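Local coordinates for protein CocE/NonD family hydrolase (Staphylococcus aureus subsp. aureus COL, PDB 3III) that probably hydrolyses ester or amide bonds as a CocE/NonD-family serine hydrolase with an alpha/beta-hydrolase domain and a C-terminal non-catalytic beta domain, at residues Y363-E367 and N368-N372; L482-S485 and Q486-V490. All blocks are in the same frame, centred on the assembly; numbering follows the deposited sequence.

Contact 1. Residues Y363-E367 and N368-N372; sequences YLNAE and NHTLN
The backbone oxygen of Y363 takes two N-H groups from N372 across an antiparallel beta hairpin, strand 358-365 turning through A366-H369 into strand 370-372. The side-chain donor is the straighter of the two: N372 ND2 lies 3.0 Å from Y363 O, with an N-H...O angle of 173° and the acceptor in the plane of the amide, whereas the backbone N-H of N372 bends to 122° and is weak. In return Y363 N reaches N372 O at 2.8 Å, on a carbonyl lone pair. With CG anti to its carbonyl carbon, the N372 amide swings toward the partner strand, ND2 bonding Y363 O across the hairpin and T370 OG1 on its own strand; these bonds, with a water on OD1, hold its rotation. Further toward the turn, N365 N donates to T370 O at 2.9 Å. N365 then starts the turn itself as an Asx turn, its OD1 receiving E367 N from above the carbonyl plane. The side chains of N365 and N368 cross at about a right angle, their amide planes 51° apart, N368 OD1 resting 3.3 Å from N365 CB. On the face carrying L364 and L371, the two leucines run side by side against F395 of strand 392-398. The same water ties the polar face together, accepting from N365 ND2 at 2.8 Å and from N368 ND2, and donating to N372 OD1.

Contact 2. Residues L482-S485 and Q486-V490; sequences LKLS and QDEIV
A type II beta turn from S485 to E488 reverses the chain just ahead of strand 490-503 in the C-terminal beta domain. Its closing bond runs from E488 N to S485 O, 2.9 Å long and nearly straight at 164°, although the donor stands above the carbonyl plane and not on a lone pair. D487, at the third position, has the positive phi of 62° that this turn class requires. The E488 side chain then folds back over the turn it has just closed. CG sits anti to the backbone N (chi1 -169°) and the chain beyond it is extended, which brings the carboxylate alongside the backbone of K483-S485. There OE1 accepts the backbone N-H of S485, 2.7 Å from S485 N and met nearly along its C-O bond, while the same oxygen lies 3.4 Å from L484 CA. The other oxygen, OE2, accepts a hydrogen bond from a water that also donates to K483 O, so both arms of the carboxylate hold the backbone before the turn. A second water lies within bonding distance of S485 O and E488 O, though it cannot serve all its acceptors at once. In the apolar part of the contact, L484 CD2 packs 3.6 Å from V490 CG1, and both side chains also touch strand 408-417, L484 on T417 and V490 on V415. K483 points away and forms a salt bridge with D422. The result is a type II beta turn whose fourth residue, E488, returns a carboxylate to the N-H of its first, S485, on the way into strand 490-503.

In the fold
Contact 1 precedes contact 2 along the chain, and both belong to the C-terminal, non-catalytic beta domain. Their centres are 23 Å apart, with about 11 Å between nearest atoms, so they do not touch. Both are local reversals feeding the same branched antiparallel sheet: 363-372 spans the end of strand 358-365, which pairs with strand 553-559, and strand 370-372, while the turn of 482-490 leads into strand 490-503, which pairs with strands 403-406 and 408-417. Strand 553-559, in turn, pairs with those last two, linking the sites through the sheet. The centres lie about 33 and 34 Å from the chain's centre, on the same side, so both are structural turns of the non-catalytic domain.

Contact 1. Residues Y363-E367 and N368-N372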
loop_
_atom_site.group_PDB
_atom_site.type_symbol
_atom_site.label_atom_id
_atom_site.label_comp_id
_atom_site.label_asym_id
_atom_site.label_seq_id
_atom_site.Cartn_x
_atom_site.Cartn_y
_atom_site.Cartn_z
ATOM N N TYR A 363 -2.710 -21.955 20.314
ATOM C CA TYR A 363 -2.230 -21.466 21.613
ATOM C C TYR A 363 -0.721 -21.635 21.775
ATOM O O TYR A 363 -0.169 -22.672 21.433
ATOM C CB TYR A 363 -2.968 -22.169 22.741
ATOM C CG TYR A 363 -4.467 -21.967 22.659
ATOM C CD1 TYR A 363 -5.058 -20.828 23.164
ATOM C CD2 TYR A 363 -5.277 -22.887 22.015
ATOM C CE1 TYR A 363 -6.445 -20.625 23.064
ATOM C CE2 TYR A 363 -6.631 -22.690 21.900
ATOM C CZ TYR A 363 -7.211 -21.573 22.421
ATOM O OH TYR A 363 -8.561 -21.393 22.320
ATOM N N LEU A 364 -0.061 -20.570 22.238
ATOM C CA LEU A 364 1.396 -20.558 22.407
ATOM C C LEU A 364 1.759 -21.258 23.698
ATOM O O LEU A 364 1.054 -21.101 24.693
ATOM C CB LEU A 364 1.911 -19.129 22.553
ATOM C CG LEU A 364 2.179 -18.338 21.298
ATOM C CD1 LEU A 364 0.909 -18.150 20.498
ATOM C CD2 LEU A 364 2.827 -17.033 21.703
ATOM N N ASN A 365 2.877 -21.989 23.687
ATOM C CA ASN A 365 3.439 -22.599 24.892
ATOM C C ASN A 365 4.898 -22.105 24.994
ATOM O O ASN A 365 5.738 -22.497 24.177
ATOM C CB ASN A 365 3.397 -24.136 24.787
ATOM C CG ASN A 365 3.910 -24.819 26.043
ATOM O OD1 ASN A 365 4.464 -24.153 26.896
ATOM N ND2 ASN A 365 3.633 -26.109 26.205
ATOM N N ALA A 366 5.204 -21.283 26.009
ATOM C CA ALA A 366 6.556 -20.692 26.226
ATOM C C ALA A 366 7.665 -21.721 26.571
ATOM O O ALA A 366 8.862 -21.452 26.330
ATOM C CB ALA A 366 6.509 -19.588 27.367
ATOM N N GLU A 367 7.278 -22.884 27.075
ATOM C CA GLU A 367 8.250 -23.894 27.524
ATOM C C GLU A 367 8.915 -24.654 26.408
ATOM O O GLU A 367 10.065 -25.075 26.532
ATOM C CB GLU A 367 7.587 -24.945 28.413
ATOM C CG GLU A 367 6.834 -24.406 29.608
ATOM C CD GLU A 367 6.619 -25.473 30.695
ATOM O OE1 GLU A 367 5.576 -26.168 30.666
ATOM O OE2 GLU A 367 7.493 -25.613 31.575
ATOM N N ASN A 368 8.170 -24.885 25.327
ATOM C CA ASN A 368 8.656 -25.755 24.255
ATOM C C ASN A 368 8.537 -25.187 22.831
ATOM O O ASN A 368 8.590 -25.947 21.861
ATOM C CB ASN A 368 7.915 -27.096 24.365
ATOM C CG ASN A 368 6.414 -26.969 24.057
ATOM O OD1 ASN A 368 5.938 -25.892 23.650
ATOM N ND2 ASN A 368 5.683 -28.068 24.205
ATOM N N HIS A 369 8.539 -23.858 22.682
ATOM C CA HIS A 369 8.407 -23.200 21.362
ATOM C C HIS A 369 7.320 -23.797 20.437
ATOM O O HIS A 369 7.574 -24.017 19.246
ATOM C CB HIS A 369 9.766 -23.007 20.592
ATOM C CG HIS A 369 10.600 -24.244 20.402
ATOM N ND1 HIS A 369 10.373 -25.153 19.386
ATOM C CD2 HIS A 369 11.710 -24.680 21.052
ATOM C CE1 HIS A 369 11.273 -26.120 19.451
ATOM N NE2 HIS A 369 12.093 -25.860 20.456
ATOM N N THR A 370 6.107 -24.020 20.968
ATOM C CA THR A 370 5.031 -24.601 20.161
ATOM C C THR A 370 3.798 -23.757 20.117
ATOM O O THR A 370 3.543 -22.965 21.022
ATOM C CB THR A 370 4.621 -26.013 20.609
ATOM O OG1 THR A 370 4.112 -25.988 21.947
ATOM C CG2 THR A 370 5.829 -26.936 20.516
ATOM N N LEU A 371 3.065 -23.945 19.000
ATOM C CA LEU A 371 1.710 -23.482 18.792
ATOM C C LEU A 371 0.853 -24.730 18.794
ATOM O O LEU A 371 1.256 -25.764 18.250
ATOM C CB LEU A 371 1.564 -22.778 17.440
ATOM C CG LEU A 371 2.276 -21.444 17.170
ATOM C CD1 LEU A 371 2.162 -21.063 15.685
ATOM C CD2 LEU A 371 1.647 -20.358 18.037
ATOM N N ASN A 372 -0.331 -24.641 19.387
ATOM C CA ASN A 372 -1.084 -25.829 19.724
ATOM C C ASN A 372 -2.576 -25.694 19.458
ATOM O O ASN A 372 -3.166 -24.650 19.731
ATOM C CB ASN A 372 -0.924 -26.158 21.255
ATOM C CG ASN A 372 0.543 -26.346 21.695
ATOM O OD1 ASN A 372 1.051 -27.479 21.803
ATOM N ND2 ASN A 372 1.227 -25.241 21.934
HETATM O O HOH W 1 2.790 -27.779 24.056
#

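Contact 2. Residues L482-S485 and Q486-V490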
loop_
_atom_site.group_PDB
_atom_site.type_symbol
_atom_site.label_atom_id
_atom_site.label_comp_id
_atom_site.label_asym_id
_atom_site.label_seq_id
_atom_site.Cartn_x
_atom_site.Cartn_y
_atom_site.Cartn_z
ATOM N N LEU A 482 -0.678 3.998 27.868
ATOM C CA LEU A 482 -0.834 3.296 29.115
ATOM C C LEU A 482 0.529 2.727 29.499
ATOM O O LEU A 482 0.847 1.590 29.160
ATOM C CB LEU A 482 -1.878 2.182 28.998
ATOM C CG LEU A 482 -3.317 2.733 28.834
ATOM C CD1 LEU A 482 -4.332 1.576 28.596
ATOM C CD2 LEU A 482 -3.706 3.666 29.985
ATOM N N LYS A 483 1.347 3.520 30.198
ATOM C CA LYS A 483 2.720 3.089 30.491
ATOM C C LYS A 483 2.681 1.970 31.525
ATOM O O LYS A 483 1.692 1.776 32.262
ATOM C CB LYS A 483 3.627 4.280 30.898
ATOM C CG LYS A 483 3.932 5.332 29.734
ATOM C CD LYS A 483 4.859 4.760 28.602
ATOM C CE LYS A 483 5.460 5.868 27.696
ATOM N NZ LYS A 483 6.226 5.391 26.457
ATOM N N LEU A 484 3.747 1.211 31.598
ATOM C CA LEU A 484 3.731 0.025 32.464
ATOM C C LEU A 484 4.508 0.225 33.764
ATOM O O LEU A 484 5.458 0.992 33.794
ATOM C CB LEU A 484 4.341 -1.173 31.730
ATOM C CG LEU A 484 3.744 -1.648 30.406
ATOM C CD1 LEU A 484 4.775 -2.462 29.569
ATOM C CD2 LEU A 484 2.457 -2.413 30.604
ATOM N N SER A 485 4.099 -0.501 34.807
ATOM C CA SER A 485 4.879 -0.684 36.047
ATOM C C SER A 485 5.759 -1.934 35.996
ATOM O O SER A 485 5.510 -2.872 35.217
ATOM C CB SER A 485 3.967 -0.810 37.256
ATOM O OG SER A 485 3.140 0.314 37.376
ATOM N N GLN A 486 6.799 -1.962 36.821
ATOM C CA GLN A 486 7.620 -3.174 36.884
ATOM C C GLN A 486 6.762 -4.407 37.090
ATOM O O GLN A 486 5.927 -4.470 38.007
ATOM C CB GLN A 486 8.679 -3.110 37.989
ATOM C CG GLN A 486 9.761 -2.126 37.658
ATOM C CD GLN A 486 10.891 -2.157 38.621
ATOM O OE1 GLN A 486 11.230 -3.209 39.193
ATOM N NE2 GLN A 486 11.475 -0.994 38.852
ATOM N N ASP A 487 6.962 -5.367 36.187
ATOM C CA ASP A 487 6.272 -6.654 36.228
ATOM C C ASP A 487 4.736 -6.598 36.103
ATOM O O ASP A 487 4.066 -7.608 36.350
ATOM C CB ASP A 487 6.721 -7.434 37.464
ATOM C CG ASP A 487 8.204 -7.776 37.403
ATOM O OD1 ASP A 487 8.719 -8.002 36.280
ATOM O OD2 ASP A 487 8.873 -7.767 38.448
ATOM N N GLU A 488 4.188 -5.441 35.700
ATOM C CA GLU A 488 2.798 -5.383 35.284
ATOM C C GLU A 488 2.646 -6.238 34.033
ATOM O O GLU A 488 3.222 -5.921 33.007
ATOM C CB GLU A 488 2.394 -3.964 34.976
ATOM C CG GLU A 488 0.926 -3.746 34.789
ATOM C CD GLU A 488 0.648 -2.313 34.423
ATOM O OE1 GLU A 488 1.534 -1.433 34.565
ATOM O OE2 GLU A 488 -0.476 -2.061 33.992
ATOM N N ILE A 489 1.885 -7.321 34.159
ATOM C CA ILE A 489 1.561 -8.203 33.072
ATOM C C ILE A 489 0.278 -7.756 32.355
ATOM O O ILE A 489 -0.801 -7.701 32.984
ATOM C CB ILE A 489 1.335 -9.633 33.608
ATOM C CG1 ILE A 489 2.606 -10.137 34.297
ATOM C CG2 ILE A 489 0.942 -10.575 32.514
ATOM C CD1 ILE A 489 2.395 -11.441 35.106
ATOM N N VAL A 490 0.373 -7.456 31.052
ATOM C CA VAL A 490 -0.793 -6.924 30.307
ATOM C C VAL A 490 -1.079 -7.738 29.038
ATOM O O VAL A 490 -0.133 -8.371 28.460
ATOM C CB VAL A 490 -0.605 -5.441 29.989
ATOM C CG1 VAL A 490 -0.352 -4.614 31.303
ATOM C CG2 VAL A 490 0.527 -5.261 29.007
HETATM O O HOH W 2 -0.513 0.282 32.273
HETATM O O HOH W 3 5.494 -4.523 32.652
#